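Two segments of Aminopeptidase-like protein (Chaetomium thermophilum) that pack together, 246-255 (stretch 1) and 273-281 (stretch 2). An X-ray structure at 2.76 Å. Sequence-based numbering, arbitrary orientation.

Stretch 1 (246-255) PVGKPGSFAS
Stretch 2 273-281: DPDSILNWE

A single aromatic side chain can anchor a loop to a neighbouring strand when the backbone on each side brings the right surfaces together, and two segments of this aminopeptidase-like protein illustrate the point. Stretch 1 is loop and turn until a 3-10 segment begins at Ala 254; after Asp 273 in loop, stretch 2 forms a 3-10 segment, 274-276, and passes into a strand, 277-281. The register is set by two close approaches, Gly 248 CA to Pro 274 CA at 5.4 Å and Phe 253 CA to Leu 278 CA at 6.0 Å, so both chains advance in the same sense. Together they bury 436 Å².

Pro 246 lies out of reach, and the contact starts at Val 247. With phi/psi of -129/113 and chi1 in the t well, its CA-to-CB bond points sideways, yet CG1 comes within 3.3 Å of CG of Pro 274, whose ring is C-gamma exo. Gly 248 follows at phi/psi 101/156, angles that by themselves call for glycine; a CB here would be jammed against the preceding carbonyl oxygen and would also lie 2.8 Å from Ser 252 OG.

Lys 249 (-48/135) begins a type I turn that ends at Ser 252, with Pro 250 at -51/-23 and Gly 251 at -103/5. The turn is closed twice on one acceptor: Ser 252 N and Ser 252 OG each lie 2.8 Å from Lys 249 O and donate to it, the hydroxyl being placed by chi1 of 63° (p). Across the interface, Lys 249 N gives a weak hydrogen bond to Asp 275 OD1, 3.5 Å long with an angle of 149°. Asp 275, at chi1 -64° (m), starts sideways but brings its carboxylate nearer, and OD1 also approaches Ser 252 CB at 3.6 Å. The lysine CA-to-CB bond points sideways, and the end of the side chain leads away from stretch 2.

Phe 253 (-68/-41) carries the largest share of the contact. Its CB points toward stretch 2, lying 3.4 Å from Leu 278 O, and chi1 of 175° (t) with chi2 of 87° lays the ring alongside the strand. Asn 279 CA sits over one face, 3.5 Å from the ring centroid and only 5° off the normal, a CH-pi contact; Asn 279 itself is extended (-177/169). Farther along, the edge of the phenyl ring meets the face of Trp 280: the centroid of its five-membered ring is 4.9 Å from that of Phe 253, the planes stand at 85°, and Phe 253 CZ is 3.7 Å from Trp 280 CD1. The indole adopts chi1 60° (p) and chi2 39°. Ile 277, in the m and t wells, adds CG2 at 4.0 Å from Phe 253 CD2.

Ala 254 (-56/-34) turns its CB toward Pro 274, 4.0 Å from Pro 274 CB. Ser 255 makes no contact, but its OG, with chi1 66° (p), donates to Ser 252 O at 2.6 Å.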

# COMPACT_ATOMS: atom_id res chain seq x y z
N PRO A 246 11.42 -8.63 -51.52
CA PRO A 246 12.08 -8.38 -52.81
C PRO A 246 12.41 -9.66 -53.56
O PRO A 246 13.14 -9.63 -54.55
CB PRO A 246 13.35 -7.64 -52.40
CG PRO A 246 12.89 -6.82 -51.24
CD PRO A 246 11.80 -7.61 -50.53
N VAL A 247 11.88 -10.77 -53.09
CA VAL A 247 12.13 -12.04 -53.74
C VAL A 247 10.80 -12.74 -54.00
O VAL A 247 10.09 -13.11 -53.06
CB VAL A 247 13.08 -12.91 -52.89
CG1 VAL A 247 13.08 -14.31 -53.35
CG2 VAL A 247 14.49 -12.35 -52.96
N GLY A 248 10.44 -12.88 -55.27
CA GLY A 248 9.21 -13.56 -55.65
C GLY A 248 8.04 -12.67 -56.02
O GLY A 248 7.96 -11.51 -55.60
N LYS A 249 7.12 -13.23 -56.80
CA LYS A 249 5.89 -12.58 -57.22
C LYS A 249 5.22 -11.96 -55.99
O LYS A 249 5.18 -12.59 -54.93
CB LYS A 249 4.97 -13.59 -57.93
CG LYS A 249 3.47 -13.41 -57.76
CD LYS A 249 2.88 -14.48 -56.84
CE LYS A 249 1.41 -14.21 -56.54
NZ LYS A 249 0.86 -15.09 -55.47
N PRO A 250 4.75 -10.71 -56.11
CA PRO A 250 4.38 -9.90 -54.94
C PRO A 250 3.43 -10.59 -53.96
O PRO A 250 3.40 -10.22 -52.79
CB PRO A 250 3.70 -8.67 -55.55
CG PRO A 250 4.15 -8.62 -56.96
CD PRO A 250 4.47 -10.02 -57.38
N GLY A 251 2.68 -11.58 -54.42
CA GLY A 251 1.74 -12.27 -53.55
C GLY A 251 2.18 -13.63 -53.06
O GLY A 251 1.42 -14.32 -52.38
N SER A 252 3.41 -14.03 -53.38
CA SER A 252 3.88 -15.38 -53.06
C SER A 252 4.30 -15.53 -51.60
O SER A 252 4.33 -14.56 -50.85
CB SER A 252 5.05 -15.76 -53.97
OG SER A 252 6.16 -14.92 -53.75
N PHE A 253 4.65 -16.76 -51.22
CA PHE A 253 5.11 -17.02 -49.86
C PHE A 253 6.46 -16.37 -49.61
O PHE A 253 6.70 -15.82 -48.54
CB PHE A 253 5.20 -18.53 -49.58
CG PHE A 253 5.79 -18.87 -48.24
CD1 PHE A 253 4.98 -18.94 -47.11
CD2 PHE A 253 7.15 -19.12 -48.10
CE1 PHE A 253 5.52 -19.25 -45.88
CE2 PHE A 253 7.69 -19.42 -46.87
CZ PHE A 253 6.88 -19.49 -45.75
N ALA A 254 7.34 -16.44 -50.61
CA ALA A 254 8.69 -15.89 -50.48
C ALA A 254 8.66 -14.42 -50.09
O ALA A 254 9.51 -13.95 -49.33
CB ALA A 254 9.47 -16.09 -51.77
N SER A 255 7.66 -13.69 -50.58
CA SER A 255 7.56 -12.26 -50.29
C SER A 255 7.26 -11.97 -48.82
O SER A 255 7.48 -10.85 -48.36
CB SER A 255 6.50 -11.62 -51.18
OG SER A 255 5.21 -12.11 -50.86
N ASP A 273 14.39 -20.64 -58.39
CA ASP A 273 13.17 -19.83 -58.40
C ASP A 273 12.43 -19.80 -57.06
O ASP A 273 11.92 -20.82 -56.60
CB ASP A 273 12.22 -20.35 -59.49
CG ASP A 273 11.09 -19.38 -59.79
OD1 ASP A 273 9.92 -19.75 -59.56
OD2 ASP A 273 11.38 -18.26 -60.26
N PRO A 274 12.36 -18.61 -56.44
CA PRO A 274 11.69 -18.38 -55.15
C PRO A 274 10.26 -18.88 -55.10
O PRO A 274 9.72 -19.12 -54.01
CB PRO A 274 11.70 -16.86 -55.03
CG PRO A 274 12.85 -16.43 -55.86
CD PRO A 274 12.96 -17.38 -56.99
N ASP A 275 9.64 -19.03 -56.26
CA ASP A 275 8.23 -19.38 -56.31
C ASP A 275 8.02 -20.88 -56.16
O ASP A 275 6.88 -21.36 -56.18
CB ASP A 275 7.62 -18.86 -57.61
CG ASP A 275 7.64 -17.34 -57.69
OD1 ASP A 275 6.98 -16.69 -56.85
OD2 ASP A 275 8.32 -16.79 -58.59
N SER A 276 9.11 -21.62 -56.01
CA SER A 276 9.07 -23.06 -55.77
C SER A 276 8.85 -23.40 -54.30
O SER A 276 8.62 -24.57 -53.96
CB SER A 276 10.36 -23.72 -56.25
OG SER A 276 10.52 -23.58 -57.65
N ILE A 277 8.93 -22.41 -53.43
CA ILE A 277 8.67 -22.63 -52.01
C ILE A 277 7.24 -22.20 -51.69
O ILE A 277 6.90 -21.03 -51.78
CB ILE A 277 9.67 -21.87 -51.12
CG1 ILE A 277 11.10 -22.33 -51.43
CG2 ILE A 277 9.35 -22.09 -49.65
CD1 ILE A 277 12.15 -21.69 -50.57
N LEU A 278 6.41 -23.18 -51.34
CA LEU A 278 5.01 -22.93 -51.02
C LEU A 278 4.85 -22.46 -49.57
O LEU A 278 3.95 -21.69 -49.25
CB LEU A 278 4.18 -24.19 -51.26
CG LEU A 278 4.38 -24.91 -52.60
CD1 LEU A 278 3.55 -26.18 -52.68
CD2 LEU A 278 4.07 -24.00 -53.78
N ASN A 279 5.75 -22.93 -48.71
CA ASN A 279 5.73 -22.64 -47.29
C ASN A 279 6.95 -23.28 -46.65
O ASN A 279 7.65 -24.07 -47.29
CB ASN A 279 4.45 -23.17 -46.63
CG ASN A 279 3.89 -22.22 -45.59
OD1 ASN A 279 4.47 -22.03 -44.52
ND2 ASN A 279 2.75 -21.61 -45.90
N TRP A 280 7.22 -22.94 -45.39
CA TRP A 280 8.20 -23.69 -44.63
C TRP A 280 7.88 -23.64 -43.15
O TRP A 280 7.13 -22.77 -42.69
CB TRP A 280 9.63 -23.18 -44.88
CG TRP A 280 9.91 -21.73 -44.55
CD1 TRP A 280 9.44 -21.02 -43.48
CD2 TRP A 280 10.80 -20.85 -45.24
NE1 TRP A 280 9.95 -19.75 -43.49
CE2 TRP A 280 10.79 -19.62 -44.56
CE3 TRP A 280 11.60 -20.99 -46.38
CZ2 TRP A 280 11.54 -18.53 -44.99
CZ3 TRP A 280 12.34 -19.90 -46.81
CH2 TRP A 280 12.31 -18.69 -46.11
N GLU A 281 8.40 -24.60 -42.41
CA GLU A 281 8.29 -24.59 -40.96
C GLU A 281 9.68 -24.49 -40.38
O GLU A 281 10.43 -25.47 -40.36
CB GLU A 281 7.57 -25.85 -40.49
CG GLU A 281 6.45 -25.61 -39.51
CD GLU A 281 5.56 -26.82 -39.33
OE1 GLU A 281 5.28 -27.20 -38.18
OE2 GLU A 281 5.13 -27.40 -40.36